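Local structure of putative transcriptional regulator protein (Vibrio parahaemolyticus, 3ER6) at residues 116-121 with 131-136; 10-15 with 70-75. The protein is probably a DNA-binding transcriptional regulator of the AraC family, the piece in the crystal being its DJ-1/PfpI-like domain rather than the DNA-binding part. The protein carries 1 engineered substitution. All coordinates share one frame; numbering follows the deposited sequence. Where two conformers were deposited one is given.

Interaction 1 of 2, residues 116-121 with 131-136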
loop_
_atom_site.group_PDB
_atom_site.type_symbol
_atom_site.label_atom_id
_atom_site.label_comp_id
_atom_site.label_asym_id
_atom_site.label_seq_id
_atom_site.Cartn_x
_atom_site.Cartn_y
_atom_site.Cartn_z
ATOM N N THR A 116 10.404 -1.537 -8.375
ATOM C CA THR A 116 11.338 -2.340 -9.228
ATOM C C THR A 116 10.658 -3.169 -10.368
ATOM O O THR A 116 11.332 -3.739 -11.213
ATOM C CB THR A 116 12.305 -3.209 -8.402
ATOM O OG1 THR A 116 11.587 -4.104 -7.555
ATOM C CG2 THR A 116 13.203 -2.319 -7.538
ATOM N N GLY A 117 9.336 -3.235 -10.382
ATOM C CA GLY A 117 8.591 -3.673 -11.605
ATOM C C GLY A 117 9.106 -2.917 -12.828
ATOM O O GLY A 117 9.025 -3.428 -13.985
ATOM N N ILE A 118 9.642 -1.717 -12.614
ATOM C CA ILE A 118 10.246 -0.970 -13.744
ATOM C C ILE A 118 11.425 -1.748 -14.412
ATOM O O ILE A 118 11.578 -1.712 -15.647
ATOM C CB ILE A 118 10.618 0.512 -13.378
ATOM C CG1 ILE A 118 9.345 1.294 -13.051
ATOM C CG2 ILE A 118 11.423 1.198 -14.574
ATOM C CD1 ILE A 118 9.563 2.515 -12.214
ATOM N N PHE A 119 12.188 -2.493 -13.617
ATOM C CA PHE A 119 13.297 -3.285 -14.132
ATOM C C PHE A 119 12.734 -4.368 -15.081
ATOM O O PHE A 119 13.408 -4.752 -16.055
ATOM C CB PHE A 119 14.087 -3.972 -12.997
ATOM C CG PHE A 119 15.029 -3.056 -12.258
ATOM C CD1 PHE A 119 14.544 -2.015 -11.456
ATOM C CD2 PHE A 119 16.421 -3.245 -12.356
ATOM C CE1 PHE A 119 15.425 -1.183 -10.769
ATOM C CE2 PHE A 119 17.293 -2.394 -11.682
ATOM C CZ PHE A 119 16.791 -1.379 -10.882
ATOM N N VAL A 120 11.546 -4.902 -14.773
ATOM C CA VAL A 120 10.898 -5.898 -15.634
ATOM C C VAL A 120 10.532 -5.311 -17.014
ATOM O O VAL A 120 10.852 -5.893 -18.086
ATOM C CB VAL A 120 9.618 -6.495 -14.972
ATOM C CG1 VAL A 120 8.989 -7.557 -15.885
ATOM C CG2 VAL A 120 9.950 -7.101 -13.579
ATOM N N VAL A 121 9.887 -4.147 -17.016
ATOM C CA VAL A 121 9.550 -3.541 -18.326
ATOM C C VAL A 121 10.866 -3.106 -19.081
ATOM O O VAL A 121 10.924 -3.209 -20.306
ATOM C CB VAL A 121 8.538 -2.356 -18.221
ATOM C CG1 VAL A 121 7.242 -2.832 -17.606
ATOM C CG2 VAL A 121 9.119 -1.242 -17.416
ATOM N N LYS A 131 13.565 5.757 -22.228
ATOM C CA LYS A 131 13.754 6.589 -21.031
ATOM C C LYS A 131 12.945 6.060 -19.843
ATOM O O LYS A 131 11.843 5.560 -20.020
ATOM C CB LYS A 131 13.361 8.053 -21.303
ATOM C CG LYS A 131 14.105 8.633 -22.498
ATOM C CD LYS A 131 13.610 10.022 -22.859
ATOM C CE LYS A 131 14.697 10.748 -23.682
ATOM N NZ LYS A 131 14.635 12.236 -23.515
ATOM N N ALA A 132 13.466 6.186 -18.631
ATOM C CA ALA A 132 12.741 5.604 -17.496
ATOM C C ALA A 132 12.930 6.468 -16.285
ATOM O O ALA A 132 13.635 7.475 -16.327
ATOM C CB ALA A 132 13.269 4.184 -17.182
ATOM N N VAL A 133 12.347 6.010 -15.192
ATOM C CA VAL A 133 12.525 6.654 -13.881
ATOM C C VAL A 133 12.889 5.578 -12.839
ATOM O O VAL A 133 12.466 4.440 -12.953
ATOM C CB VAL A 133 11.205 7.391 -13.472
ATOM C CG1 VAL A 133 10.912 8.543 -14.453
ATOM C CG2 VAL A 133 9.990 6.394 -13.404
ATOM N N MET A 134 13.673 5.914 -11.819
ATOM C CA MET A 134 13.825 4.963 -10.722
ATOM C C MET A 134 14.092 5.772 -9.482
ATOM O O MET A 134 14.632 6.897 -9.607
ATOM C CB MET A 134 14.951 3.955 -11.003
ATOM C CG MET A 134 15.214 2.902 -9.896
ATOM S SD MET A 134 13.765 1.952 -9.214
ATOM C CE MET A 134 13.063 1.386 -10.705
ATOM N N HIS A 135 13.725 5.259 -8.304
ATOM C CA HIS A 135 13.998 5.995 -7.083
ATOM C C HIS A 135 15.493 5.848 -6.726
ATOM O O HIS A 135 16.224 4.997 -7.296
ATOM C CB HIS A 135 13.072 5.543 -5.927
ATOM C CG HIS A 135 12.990 4.061 -5.759
ATOM N ND1 HIS A 135 14.072 3.294 -5.406
ATOM C CD2 HIS A 135 11.954 3.193 -5.945
ATOM C CE1 HIS A 135 13.707 2.022 -5.356
ATOM N NE2 HIS A 135 12.430 1.935 -5.684
ATOM N N SER A 136 15.967 6.663 -5.790
ATOM C CA SER A 136 17.385 6.709 -5.466
ATOM C C SER A 136 17.943 5.401 -4.937
ATOM O O SER A 136 19.120 5.099 -5.126
ATOM C CB SER A 136 17.668 7.824 -4.443
ATOM O OG SER A 136 17.381 9.092 -5.015
#

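Interaction 2 of 2, residues 10-15 with 70-75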
loop_
_atom_site.group_PDB
_atom_site.type_symbol
_atom_site.label_atom_id
_atom_site.label_comp_id
_atom_site.label_asym_id
_atom_site.label_seq_id
_atom_site.Cartn_x
_atom_site.Cartn_y
_atom_site.Cartn_z
ATOM N N ARG A 10 -10.875 -4.806 -17.279
ATOM C CA ARG A 10 -10.135 -5.794 -16.520
ATOM C C ARG A 10 -8.762 -5.278 -16.125
ATOM O O ARG A 10 -8.023 -4.772 -16.976
ATOM C CB ARG A 10 -9.935 -7.051 -17.357
ATOM C CG ARG A 10 -9.071 -8.087 -16.619
ATOM C CD ARG A 10 -8.905 -9.348 -17.506
ATOM N NE ARG A 10 -10.176 -10.095 -17.562
ATOM C CZ ARG A 10 -10.534 -10.921 -18.560
ATOM N NH1 ARG A 10 -9.709 -11.113 -19.593
ATOM N NH2 ARG A 10 -11.720 -11.570 -18.517
ATOM N N VAL A 11 -8.424 -5.427 -14.844
ATOM C CA VAL A 11 -7.054 -5.159 -14.409
ATOM C C VAL A 11 -6.446 -6.464 -13.916
ATOM O O VAL A 11 -7.079 -7.168 -13.113
ATOM C CB VAL A 11 -7.007 -4.121 -13.249
ATOM C CG1 VAL A 11 -5.514 -3.875 -12.818
ATOM C CG2 VAL A 11 -7.725 -2.771 -13.688
ATOM N N VAL A 12 -5.288 -6.831 -14.445
ATOM C CA VAL A 12 -4.545 -7.978 -13.869
ATOM C C VAL A 12 -3.304 -7.368 -13.170
ATOM O O VAL A 12 -2.608 -6.484 -13.738
ATOM C CB VAL A 12 -4.142 -9.022 -14.958
ATOM C CG1 VAL A 12 -3.313 -10.160 -14.329
ATOM C CG2 VAL A 12 -5.442 -9.583 -15.679
ATOM N N ALA A 13 -3.086 -7.751 -11.917
ATOM C CA ALA A 13 -1.957 -7.215 -11.149
ATOM C C ALA A 13 -1.014 -8.349 -10.761
ATOM O O ALA A 13 -1.329 -9.195 -9.916
ATOM C CB ALA A 13 -2.490 -6.500 -9.874
ATOM N N LEU A 14 0.146 -8.389 -11.397
ATOM C CA LEU A 14 1.163 -9.354 -11.089
ATOM C C LEU A 14 2.006 -8.868 -9.913
ATOM O O LEU A 14 2.648 -7.795 -9.993
ATOM C CB LEU A 14 2.067 -9.528 -12.312
ATOM C CG LEU A 14 3.287 -10.423 -12.138
ATOM C CD1 LEU A 14 2.837 -11.932 -11.933
ATOM C CD2 LEU A 14 4.162 -10.232 -13.349
ATOM N N ALA A 15 2.019 -9.680 -8.841
ATOM C CA ALA A 15 2.776 -9.376 -7.605
ATOM C C ALA A 15 3.912 -10.369 -7.538
ATOM O O ALA A 15 3.724 -11.541 -7.192
ATOM C CB ALA A 15 1.808 -9.492 -6.344
ATOM N N GLN A 70 -1.891 -17.372 -16.502
ATOM C CA GLN A 70 -2.098 -18.046 -17.796
ATOM C C GLN A 70 -3.565 -18.003 -18.243
ATOM O O GLN A 70 -3.846 -18.125 -19.419
ATOM C CB GLN A 70 -1.602 -19.531 -17.789
ATOM C CG GLN A 70 -0.132 -19.775 -17.643
ATOM C CD GLN A 70 0.303 -19.910 -16.199
ATOM O OE1 GLN A 70 -0.407 -19.423 -15.290
ATOM N NE2 GLN A 70 1.500 -20.508 -15.960
ATOM N N SER A 71 -4.519 -17.774 -17.338
ATOM C CA SER A 71 -5.923 -17.658 -17.775
ATOM C C SER A 71 -6.265 -16.341 -18.471
ATOM O O SER A 71 -7.391 -16.172 -18.931
ATOM C CB SER A 71 -6.878 -17.831 -16.584
ATOM O OG SER A 71 -6.654 -19.071 -15.950
ATOM N N PHE A 72 -5.332 -15.399 -18.531
ATOM C CA PHE A 72 -5.617 -14.092 -19.098
ATOM C C PHE A 72 -4.942 -13.921 -20.452
ATOM O O PHE A 72 -3.743 -13.797 -20.527
ATOM C CB PHE A 72 -5.238 -12.959 -18.098
ATOM C CG PHE A 72 -5.993 -13.057 -16.790
ATOM C CD1 PHE A 72 -7.318 -12.685 -16.710
ATOM C CD2 PHE A 72 -5.384 -13.554 -15.651
ATOM C CE1 PHE A 72 -8.052 -12.830 -15.537
ATOM C CE2 PHE A 72 -6.081 -13.674 -14.466
ATOM C CZ PHE A 72 -7.416 -13.332 -14.379
ATOM N N ASP A 73 -5.706 -14.006 -21.535
ATOM C CA ASP A 73 -5.170 -13.706 -22.874
ATOM C C ASP A 73 -5.257 -12.256 -23.198
ATOM O O ASP A 73 -4.516 -11.776 -24.058
ATOM C CB ASP A 73 -5.985 -14.408 -23.962
ATOM C CG ASP A 73 -5.666 -15.851 -24.066
ATOM O OD1 ASP A 73 -4.537 -16.252 -23.625
ATOM O OD2 ASP A 73 -6.554 -16.579 -24.599
ATOM N N PHE A 74 -6.188 -11.570 -22.530
ATOM C CA PHE A 74 -6.477 -10.138 -22.750
ATOM C C PHE A 74 -6.591 -9.427 -21.401
ATOM O O PHE A 74 -7.030 -10.025 -20.439
ATOM C CB PHE A 74 -7.817 -9.983 -23.529
ATOM C CG PHE A 74 -8.518 -8.640 -23.323
ATOM C CD1 PHE A 74 -8.342 -7.591 -24.231
ATOM C CD2 PHE A 74 -9.338 -8.428 -22.211
ATOM C CE1 PHE A 74 -8.953 -6.349 -24.034
ATOM C CE2 PHE A 74 -9.968 -7.218 -22.014
ATOM C CZ PHE A 74 -9.783 -6.164 -22.935
ATOM N N THR A 75 -6.203 -8.160 -21.337
ATOM C CA THR A 75 -6.569 -7.295 -20.189
ATOM C C THR A 75 -6.422 -5.840 -20.649
ATOM O O THR A 75 -5.617 -5.553 -21.520
ATOM C CB THR A 75 -5.639 -7.547 -18.932
ATOM O OG1 THR A 75 -6.127 -6.818 -17.786
ATOM C CG2 THR A 75 -4.130 -7.147 -19.214
HETATM O O HOH W 1 -8.541 -13.567 -21.293
#

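Interaction 1 of 2, residues 116-121 with 131-136
Met134 does most of the reaching here. Its CG is anti to the backbone N (chi1 179°), and the chain then bends at both chi2 and chi3, which swings the methyl back toward helix 117-124. There it sits between two side chains: CE is 3.5 Å from Phe119 CE1 and 3.7 Å from Ile118 CB. Met134 and the Phe119 side chain cross at about a right angle. The sulfur lies at the rim of the ring, SD being 5.2 Å from the Phe119 centroid and 83° off its normal, a Met-aromatic contact of the edge kind. On its other flank SD stands 3.7 Å above the His135 ring, over the centre. Ile118 runs past Met134 in the opposite direction, so that its CD1 comes 3.6 Å from the carbonyl O of Val133, and CG2 faces the methyl of Ala132. That buried oxygen has no hydrogen-bond partner in the model. Phe142 of helix 136-145 meets the Phe119 ring edge-to-face, and Leu165 of strand 163-166 packs on Ile118. This is apolar core packing of helix 117-124 against the chain leaving strand 131-132, within the alpha/beta DJ-1/PfpI fold.

Interaction 2 of 2, residues 10-15 with 70-75
The Phe72 ring takes a methyl of Val12 on one face: CG2 stands 3.8 Å from the ring centroid and 17° off its normal, a CH-pi contact displaced toward the rim. The guanidinium of Arg10 carries the rim of the same ring over one of its own faces, with Phe72 CE1 4.0 Å above the plane, but the two planes are 62° apart and do not stack. At the guanidinium edge, in its plane, lies the carbonyl O of Phe74. NH1 of Arg10 donates to this O over 3.0 Å, with an N-H...O angle of 157°; seen from the carbonyl, the donor sits well above the peptide plane. The same NH1 lies at the edge of the Phe74 ring, 3.8 Å from CD2. Arg10 gets there with CG anti to the backbone N, an extended start and a bend at chi3. Strand 9-14 is an inner strand of the mostly parallel sheet of the DJ-1/PfpI fold, and 70-75 lies in the loop leading into its neighbour, strand 77-80. Thr75 thus comes alongside the strand just before the pairing of Arg10 and Val12 with Ile77 begins. Its OG1 hydrogen-bonds to Ile77 O and lies 2.9 Å from Arg10 O; the one hydroxyl proton cannot fully serve both. A water accepts from Asp73 N, at 2.9 Å, and weakly from Arg10 NH1. Outside the two segments, Trp100 NE1 hydrogen-bonds to Phe72 O, and the ring of His46 in strand 43-48 meets that of Phe72.

Along the chain the two contacts come in series: interaction 2 is complete at residue 75, well before interaction 1 opens at 116. Their centres are 21 Å apart, on opposite sides of the middle of the chain, and they do not touch, the nearest atoms being about 6 Å from each other. Interaction 2 lies at the six-stranded mixed sheet itself, on strand 9-14 and the loop entering strand 77-80. Interaction 1 only packs against that sheet, through Ala113 and Leu165, while its strand 131-132 pairs with 150-151 in a separate small sheet. Both belong to one alpha/beta domain, the DJ-1/PfpI-like piece of a probable regulator whose DNA-binding part is absent from this chain.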